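Local coordinates for protein regulator of nonsense transcripts 2 (Homo sapiens, PDB 4CEK) that acts as a factor of nonsense-mediated mRNA decay, its second MIF4G domain, captured here, probably serving chiefly as a helical scaffold, at residues R151-V155 with M183-A187; D88-D92 with L158-P162; I22-V28 with A138-M143. Numbering follows the deposited sequence.

Contact 1: R151-V155 with M183-A187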
loop_
_atom_site.group_PDB
_atom_site.type_symbol
_atom_site.label_atom_id
_atom_site.label_comp_id
_atom_site.label_asym_id
_atom_site.label_seq_id
_atom_site.Cartn_x
_atom_site.Cartn_y
_atom_site.Cartn_z
ATOM N N ARG A 151 -13.628 -0.699 13.044
ATOM C CA ARG A 151 -12.329 -0.318 12.544
ATOM C C ARG A 151 -11.571 -1.595 12.115
ATOM O O ARG A 151 -10.800 -1.570 11.150
ATOM C CB ARG A 151 -11.565 0.522 13.570
ATOM C CG ARG A 151 -12.215 1.872 13.799
ATOM C CD ARG A 151 -11.308 2.890 14.498
ATOM N NE ARG A 151 -10.969 2.460 15.859
ATOM C CZ ARG A 151 -11.816 2.437 16.900
ATOM N NH1 ARG A 151 -13.094 2.825 16.780
ATOM N NH2 ARG A 151 -11.384 1.996 18.075
ATOM N N LYS A 152 -11.815 -2.705 12.803
ATOM C CA LYS A 152 -11.150 -3.953 12.481
ATOM C C LYS A 152 -11.698 -4.514 11.184
ATOM O O LYS A 152 -10.969 -5.116 10.399
ATOM C CB LYS A 152 -11.350 -5.009 13.576
ATOM C CG LYS A 152 -10.300 -5.026 14.670
ATOM C CD LYS A 152 -10.478 -6.259 15.576
ATOM C CE LYS A 152 -11.616 -6.092 16.596
ATOM N NZ LYS A 152 -12.428 -7.333 16.779
ATOM N N LYS A 153 -12.997 -4.386 10.993
ATOM C CA LYS A 153 -13.608 -4.817 9.749
ATOM C C LYS A 153 -13.129 -3.952 8.586
ATOM O O LYS A 153 -12.901 -4.476 7.518
ATOM C CB LYS A 153 -15.132 -4.804 9.854
ATOM C CG LYS A 153 -15.734 -6.159 10.211
ATOM C CD LYS A 153 -17.180 -6.071 10.717
ATOM C CE LYS A 153 -18.141 -6.971 9.923
ATOM N NZ LYS A 153 -17.911 -8.454 10.018
ATOM N N LEU A 154 -12.987 -2.647 8.783
ATOM C CA LEU A 154 -12.504 -1.768 7.721
ATOM C C LEU A 154 -11.108 -2.222 7.282
ATOM O O LEU A 154 -10.902 -2.566 6.133
ATOM C CB LEU A 154 -12.424 -0.314 8.179
ATOM C CG LEU A 154 -11.854 0.667 7.149
ATOM C CD1 LEU A 154 -12.505 0.498 5.777
ATOM C CD2 LEU A 154 -11.875 2.117 7.627
ATOM N N VAL A 155 -10.178 -2.268 8.233
ATOM C CA VAL A 155 -8.796 -2.694 7.998
ATOM C C VAL A 155 -8.766 -3.984 7.181
ATOM O O VAL A 155 -8.040 -4.093 6.195
ATOM C CB VAL A 155 -8.047 -2.873 9.332
ATOM C CG1 VAL A 155 -6.810 -3.724 9.134
ATOM C CG2 VAL A 155 -7.681 -1.537 9.945
ATOM N N MET A 183 -8.226 8.350 14.154
ATOM C CA MET A 183 -8.271 6.924 14.524
ATOM C C MET A 183 -7.028 6.263 13.884
ATOM O O MET A 183 -7.099 5.479 12.929
ATOM C CB MET A 183 -9.544 6.241 14.041
ATOM C CG MET A 183 -9.800 6.335 12.552
ATOM S SD MET A 183 -11.291 5.459 12.071
ATOM C CE MET A 183 -12.445 6.733 12.641
ATOM N N SER A 184 -5.873 6.623 14.400
ATOM C CA SER A 184 -4.619 6.118 13.880
ATOM C C SER A 184 -4.575 4.577 13.694
ATOM O O SER A 184 -3.933 4.126 12.757
ATOM C CB SER A 184 -3.466 6.600 14.783
ATOM O OG SER A 184 -3.473 5.931 16.022
ATOM N N ASP A 185 -5.252 3.801 14.574
ATOM C CA ASP A 185 -5.183 2.298 14.582
ATOM C C ASP A 185 -5.565 1.588 13.272
ATOM O O ASP A 185 -5.252 0.422 13.050
ATOM C CB ASP A 185 -6.045 1.741 15.696
ATOM C CG ASP A 185 -7.468 2.231 15.612
ATOM O OD1 ASP A 185 -7.648 3.440 15.303
ATOM O OD2 ASP A 185 -8.393 1.412 15.857
ATOM N N VAL A 186 -6.278 2.277 12.410
ATOM C CA VAL A 186 -6.525 1.741 11.106
ATOM C C VAL A 186 -5.196 1.648 10.343
ATOM O O VAL A 186 -4.869 0.580 9.797
ATOM C CB VAL A 186 -7.511 2.618 10.358
ATOM C CG1 VAL A 186 -7.586 2.155 8.909
ATOM C CG2 VAL A 186 -8.865 2.560 11.092
ATOM N N ALA A 187 -4.426 2.733 10.358
ATOM C CA ALA A 187 -3.098 2.763 9.714
ATOM C C ALA A 187 -2.191 1.691 10.331
ATOM O O ALA A 187 -1.591 0.880 9.613
ATOM C CB ALA A 187 -2.466 4.138 9.847
#

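Contact 2: D88-D92 with L158-P162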
loop_
_atom_site.group_PDB
_atom_site.type_symbol
_atom_site.label_atom_id
_atom_site.label_comp_id
_atom_site.label_asym_id
_atom_site.label_seq_id
_atom_site.Cartn_x
_atom_site.Cartn_y
_atom_site.Cartn_z
ATOM N N ASP A 88 -3.273 -14.389 -1.720
ATOM C CA ASP A 88 -2.366 -15.220 -0.898
ATOM C C ASP A 88 -3.091 -15.851 0.292
ATOM O O ASP A 88 -4.284 -15.594 0.528
ATOM C CB ASP A 88 -1.141 -14.414 -0.416
ATOM C CG ASP A 88 -1.487 -12.980 0.018
ATOM O OD1 ASP A 88 -2.567 -12.740 0.578
ATOM O OD2 ASP A 88 -0.657 -12.077 -0.215
ATOM N N GLU A 89 -2.363 -16.698 1.018
ATOM C CA GLU A 89 -2.836 -17.295 2.274
ATOM C C GLU A 89 -3.317 -16.217 3.259
ATOM O O GLU A 89 -4.316 -16.407 3.931
ATOM C CB GLU A 89 -1.722 -18.119 2.936
ATOM C CG GLU A 89 -1.307 -19.381 2.187
ATOM C CD GLU A 89 -0.061 -19.218 1.312
ATOM O OE1 GLU A 89 0.024 -18.251 0.512
ATOM O OE2 GLU A 89 0.832 -20.090 1.414
ATOM N N ALA A 90 -2.613 -15.083 3.307
ATOM C CA ALA A 90 -2.920 -13.984 4.238
ATOM C C ALA A 90 -4.319 -13.406 3.988
ATOM O O ALA A 90 -5.091 -13.222 4.921
ATOM C CB ALA A 90 -1.865 -12.885 4.136
ATOM N N GLU A 91 -4.634 -13.143 2.724
ATOM C CA GLU A 91 -5.963 -12.674 2.316
ATOM C C GLU A 91 -7.060 -13.712 2.494
ATOM O O GLU A 91 -8.182 -13.345 2.799
ATOM C CB GLU A 91 -5.949 -12.200 0.858
ATOM C CG GLU A 91 -5.214 -10.881 0.685
ATOM C CD GLU A 91 -4.736 -10.647 -0.732
ATOM O OE1 GLU A 91 -5.507 -10.878 -1.699
ATOM O OE2 GLU A 91 -3.571 -10.233 -0.855
ATOM N N ASP A 92 -6.751 -14.991 2.272
ATOM C CA ASP A 92 -7.733 -16.046 2.499
ATOM C C ASP A 92 -8.116 -16.135 3.983
ATOM O O ASP A 92 -9.299 -16.170 4.328
ATOM C CB ASP A 92 -7.203 -17.411 2.039
ATOM C CG ASP A 92 -8.252 -18.535 2.194
ATOM O OD1 ASP A 92 -9.166 -18.657 1.335
ATOM O OD2 ASP A 92 -8.163 -19.280 3.191
ATOM N N LEU A 158 -10.014 -3.396 3.579
ATOM C CA LEU A 158 -8.940 -2.733 2.835
ATOM C C LEU A 158 -7.835 -3.736 2.434
ATOM O O LEU A 158 -7.364 -3.705 1.315
ATOM C CB LEU A 158 -8.362 -1.595 3.651
ATOM C CG LEU A 158 -9.356 -0.502 4.021
ATOM C CD1 LEU A 158 -8.647 0.643 4.712
ATOM C CD2 LEU A 158 -10.042 -0.010 2.754
ATOM N N PHE A 159 -7.486 -4.673 3.320
ATOM C CA PHE A 159 -6.348 -5.567 3.091
ATOM C C PHE A 159 -6.653 -6.615 2.017
ATOM O O PHE A 159 -5.747 -7.046 1.283
ATOM C CB PHE A 159 -5.935 -6.247 4.404
ATOM C CG PHE A 159 -4.821 -7.251 4.255
ATOM C CD1 PHE A 159 -3.490 -6.836 4.225
ATOM C CD2 PHE A 159 -5.096 -8.606 4.160
ATOM C CE1 PHE A 159 -2.455 -7.755 4.109
ATOM C CE2 PHE A 159 -4.071 -9.529 4.047
ATOM C CZ PHE A 159 -2.734 -9.106 4.027
ATOM N N ILE A 160 -7.911 -7.042 1.914
ATOM C CA ILE A 160 -8.262 -8.025 0.884
ATOM C C ILE A 160 -8.690 -7.380 -0.433
ATOM O O ILE A 160 -9.375 -8.035 -1.194
ATOM C CB ILE A 160 -9.331 -9.077 1.318
ATOM C CG1 ILE A 160 -10.660 -8.418 1.675
ATOM C CG2 ILE A 160 -8.828 -9.931 2.476
ATOM C CD1 ILE A 160 -11.721 -9.409 2.107
ATOM N N VAL A 161 -8.299 -6.136 -0.720
ATOM C CA VAL A 161 -8.404 -5.619 -2.101
ATOM C C VAL A 161 -8.022 -6.720 -3.091
ATOM O O VAL A 161 -6.980 -7.344 -2.938
ATOM C CB VAL A 161 -7.451 -4.445 -2.453
ATOM C CG1 VAL A 161 -8.204 -3.154 -2.613
ATOM C CG2 VAL A 161 -6.299 -4.302 -1.476
ATOM N N PRO A 162 -8.861 -6.972 -4.100
ATOM C CA PRO A 162 -8.447 -7.956 -5.120
ATOM C C PRO A 162 -7.291 -7.464 -6.041
ATOM O O PRO A 162 -7.201 -6.265 -6.357
ATOM C CB PRO A 162 -9.726 -8.180 -5.913
ATOM C CG PRO A 162 -10.499 -6.912 -5.749
ATOM C CD PRO A 162 -10.200 -6.415 -4.366
#

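Contact 3: I22-V28 with A138-M143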
loop_
_atom_site.group_PDB
_atom_site.type_symbol
_atom_site.label_atom_id
_atom_site.label_comp_id
_atom_site.label_asym_id
_atom_site.label_seq_id
_atom_site.Cartn_x
_atom_site.Cartn_y
_atom_site.Cartn_z
ATOM N N ILE A 22 -8.774 15.971 3.519
ATOM C CA ILE A 22 -9.827 16.598 4.291
ATOM C C ILE A 22 -9.457 16.494 5.767
ATOM O O ILE A 22 -9.035 15.434 6.241
ATOM C CB ILE A 22 -11.211 15.984 4.026
ATOM C CG1 ILE A 22 -11.708 16.372 2.629
ATOM C CG2 ILE A 22 -12.225 16.489 5.052
ATOM C CD1 ILE A 22 -13.193 16.668 2.577
ATOM N N ASP A 23 -9.581 17.620 6.466
ATOM C CA ASP A 23 -9.312 17.708 7.897
ATOM C C ASP A 23 -10.534 17.200 8.667
ATOM O O ASP A 23 -11.451 17.954 8.984
ATOM C CB ASP A 23 -8.989 19.158 8.265
ATOM C CG ASP A 23 -8.629 19.332 9.724
ATOM O OD1 ASP A 23 -8.450 18.327 10.452
ATOM O OD2 ASP A 23 -8.527 20.500 10.153
ATOM N N LEU A 24 -10.555 15.908 8.949
ATOM C CA LEU A 24 -11.643 15.345 9.698
ATOM C C LEU A 24 -11.612 15.733 11.164
ATOM O O LEU A 24 -12.646 15.641 11.809
ATOM C CB LEU A 24 -11.666 13.828 9.609
ATOM C CG LEU A 24 -11.833 13.184 8.248
ATOM C CD1 LEU A 24 -12.091 11.720 8.521
ATOM C CD2 LEU A 24 -12.945 13.784 7.410
ATOM N N LYS A 25 -10.473 16.161 11.712
ATOM C CA LYS A 25 -10.403 16.367 13.172
ATOM C C LYS A 25 -11.316 17.508 13.630
ATOM O O LYS A 25 -11.647 17.603 14.809
ATOM C CB LYS A 25 -8.965 16.561 13.697
ATOM C CG LYS A 25 -8.729 15.817 15.019
ATOM C CD LYS A 25 -7.653 16.427 15.911
ATOM C CE LYS A 25 -7.671 15.785 17.300
ATOM N NZ LYS A 25 -7.016 16.619 18.355
ATOM N N ALA A 26 -11.747 18.349 12.693
ATOM C CA ALA A 26 -12.769 19.344 12.976
ATOM C C ALA A 26 -14.088 18.742 13.551
ATOM O O ALA A 26 -14.849 19.461 14.210
ATOM C CB ALA A 26 -13.043 20.169 11.716
ATOM N N PHE A 27 -14.348 17.444 13.319
ATOM C CA PHE A 27 -15.633 16.784 13.699
ATOM C C PHE A 27 -15.782 16.384 15.174
ATOM O O PHE A 27 -14.829 16.472 15.951
ATOM C CB PHE A 27 -15.881 15.515 12.854
ATOM C CG PHE A 27 -16.413 15.776 11.471
ATOM C CD1 PHE A 27 -17.369 16.762 11.231
ATOM C CD2 PHE A 27 -15.992 14.990 10.406
ATOM C CE1 PHE A 27 -17.857 16.978 9.950
ATOM C CE2 PHE A 27 -16.481 15.199 9.128
ATOM C CZ PHE A 27 -17.414 16.193 8.898
ATOM N N VAL A 28 -16.998 15.936 15.521
ATOM C CA VAL A 28 -17.362 15.415 16.857
ATOM C C VAL A 28 -16.386 14.340 17.369
ATOM O O VAL A 28 -15.991 13.460 16.599
ATOM C CB VAL A 28 -18.764 14.736 16.832
ATOM C CG1 VAL A 28 -19.266 14.475 18.250
ATOM C CG2 VAL A 28 -19.778 15.556 16.046
ATOM N N ALA A 138 -14.817 8.415 3.874
ATOM C CA ALA A 138 -14.160 8.743 5.118
ATOM C C ALA A 138 -15.074 9.539 6.066
ATOM O O ALA A 138 -15.086 9.282 7.270
ATOM C CB ALA A 138 -12.880 9.522 4.853
ATOM N N MET A 139 -15.815 10.514 5.549
ATOM C CA MET A 139 -16.707 11.311 6.409
ATOM C C MET A 139 -17.831 10.426 6.926
ATOM O O MET A 139 -18.141 10.426 8.118
ATOM C CB MET A 139 -17.234 12.540 5.673
ATOM C CG MET A 139 -16.202 13.660 5.559
ATOM S SD MET A 139 -16.627 15.120 4.550
ATOM C CE MET A 139 -16.725 14.442 2.899
ATOM N N ASP A 140 -18.392 9.621 6.034
ATOM C CA ASP A 140 -19.466 8.698 6.384
ATOM C C ASP A 140 -19.039 7.727 7.491
ATOM O O ASP A 140 -19.768 7.506 8.458
ATOM C CB ASP A 140 -19.925 7.943 5.118
ATOM C CG ASP A 140 -21.111 7.039 5.356
ATOM O OD1 ASP A 140 -21.793 7.205 6.392
ATOM O OD2 ASP A 140 -21.384 6.158 4.494
ATOM N N PHE A 141 -17.860 7.137 7.346
ATOM C CA PHE A 141 -17.372 6.164 8.325
ATOM C C PHE A 141 -17.095 6.844 9.667
ATOM O O PHE A 141 -17.459 6.353 10.726
ATOM C CB PHE A 141 -16.091 5.488 7.816
ATOM C CG PHE A 141 -15.633 4.386 8.687
ATOM C CD1 PHE A 141 -14.826 4.652 9.761
ATOM C CD2 PHE A 141 -16.092 3.095 8.494
ATOM C CE1 PHE A 141 -14.434 3.634 10.629
ATOM C CE2 PHE A 141 -15.713 2.075 9.357
ATOM C CZ PHE A 141 -14.865 2.352 10.425
ATOM N N CYS A 142 -16.444 7.988 9.597
ATOM C CA CYS A 142 -16.003 8.706 10.780
ATOM C C CYS A 142 -17.186 9.211 11.651
ATOM O O CYS A 142 -17.037 9.420 12.852
ATOM C CB CYS A 142 -15.111 9.870 10.339
ATOM S SG CYS A 142 -13.933 10.420 11.570
ATOM N N MET A 143 -18.355 9.372 11.040
ATOM C CA MET A 143 -19.499 9.988 11.690
ATOM C C MET A 143 -20.620 9.040 12.075
ATOM O O MET A 143 -21.388 9.367 12.973
ATOM C CB MET A 143 -20.089 11.049 10.774
ATOM C CG MET A 143 -19.297 12.341 10.768
ATOM S SD MET A 143 -20.404 13.735 10.955
ATOM C CE MET A 143 -21.252 13.358 12.501
#

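Contact 1: R151-V155 with M183-A187
A salt bridge between Arg151 and Asp185 ties the two helices together: Arg151 NE donates to Asp185 OD2 at 2.8 Å with a nearly straight N-H...O angle of 164°, the carboxylate lying at the edge of the guanidinium, near its plane. Arg151 NH1 has a second partner, Asn146 OD1, so the side chain also reaches back toward the residues leading into its own helix. Its aliphatic part is used as well, since Arg151 CD rests 3.5 Å from Met183 SD. Behind the charged pair the contact turns apolar. Val186 CG1 meets Val155 CG2 at 3.8 Å and, more loosely, Leu154 CD2 at 4.5 Å, while Val155 CG2 lies 3.5 Å from Val186 O; the backbones approach to 5.9 Å between the CA atoms of Val155 and Val186. Within the all-helical MIF4G fold, the contact joins helix 148-159 to the beginning of helix 185-203, with Leu154 reaching Leu122 of helix 110-124 and both Leu154 and Met183 packing on Phe141 of helix 131-144.

Contact 2: D88-D92 with L158-P162
An N-capped helix start packs here against a helix end in this all-helical MIF4G structure. Asp88 is the N-cap of helix 89-99: with chi1 at 40° its carboxylate folds back over the first turn, and OD1 accepts from Glu91 N at 3.0 Å. Across the interface, helix 148-159 finishes at Phe159, and Ile160 is the first residue to leave helical backbone angles.

Phe159 takes the t rotamer (chi1 177°), which carries its ring toward the first turn of helix 89-99. Ala90 CB sits at the ring edge, 3.9 Å from Phe159 CZ, and Glu91 CG lies 3.8 Å from Phe159 CE2. The m,t conformation of Glu91 brings CG beside Phe159 and leaves the carboxylate off to one side of the ring, where OE2 forms a weak, long ion pair with Lys215. That lysine, on helix 210-225, also makes a cation-pi interaction with Phe159, so one positive charge serves both partners of the contact.

Ile160 adopts the p rotamer and directs CD1 away from the capped helix, yet its other branch stays in the interface. The CA atoms of Glu91 and Ile160 are 5.4 Å apart, and Ile160 CG2 fits against the turn at 4.0 Å from Glu91 CB and 3.5 Å from Glu91 O.

Contact 3: I22-V28 with A138-M143
Leu24 and Phe27 are the two principal bumps on the loop that runs alongside helix 131-144. Leu24 fills a shallow hollow bounded by Ala138, Met139 and Cys142, residues of successive turns. Its CD1 lies 4.3 Å from Ala138 CB and 3.8 Å from Cys142 SG, while CD2 presses to 3.7 Å from Met139 CG. The small side chains of Ala138 and Cys142 leave room for the leucine, and the longer Met139 gives the hollow a wall.

The neighbouring projection is Phe27, whose ring meets two methionines, one at its edge and one over a face. Met139 CG is at the edge, 3.9 Å from Phe27 CE2. Met143 covers the face: its SD stands 4.2 Å from the ring centroid and just 9° off the normal, a Met-aromatic contact. Phe27 is poorly ordered, so these details are less certain. Smaller touches extend the interface at its ends, with Ile22 CD1 4.2 Å from Met139 CE and Val28 CG2 4.4 Å from Met143 CE.

The loop's own shape sets these projections. An Asx turn, in which Asp23 OD1 accepts from Lys25 N at 3.2 Å, precedes a turn closed by Phe27 N to Leu24 O at 2.9 Å, so that Leu24 and Phe27 both point toward the helix while Lys25 points away. Apolar and sulfur contacts join the segments, without hydrogen bonds between them.

The loop follows helix 13-19 and packs on the outer surface of the MIF4G helices, where Leu24 also touches Thr178 and Leu179, so the hollow lies where helices 131-144 and 169-179 meet.

Contacts 1 and 2 both use helix 148-159, at successive points along it, and their centres are 15 Å apart. Contact 3 belongs to the preceding helix, 131-144, with its centre 14 Å from that of contact 1; those two touch through Met183 SD and Phe141 CE1, 3.9 Å apart, and through Leu154 CD2 and Phe141 CZ at 4.1 Å. Contacts 2 and 3 are separate, about 27 Å between centres and 9 Å between nearest atoms. Along the chain, contact 3 closes before contact 1 opens, whereas contact 2 crosses both. Contact 1 is thus buried between helices of the MIF4G body itself, whereas contacts 2 and 3 fasten early chain segments to it at separate places.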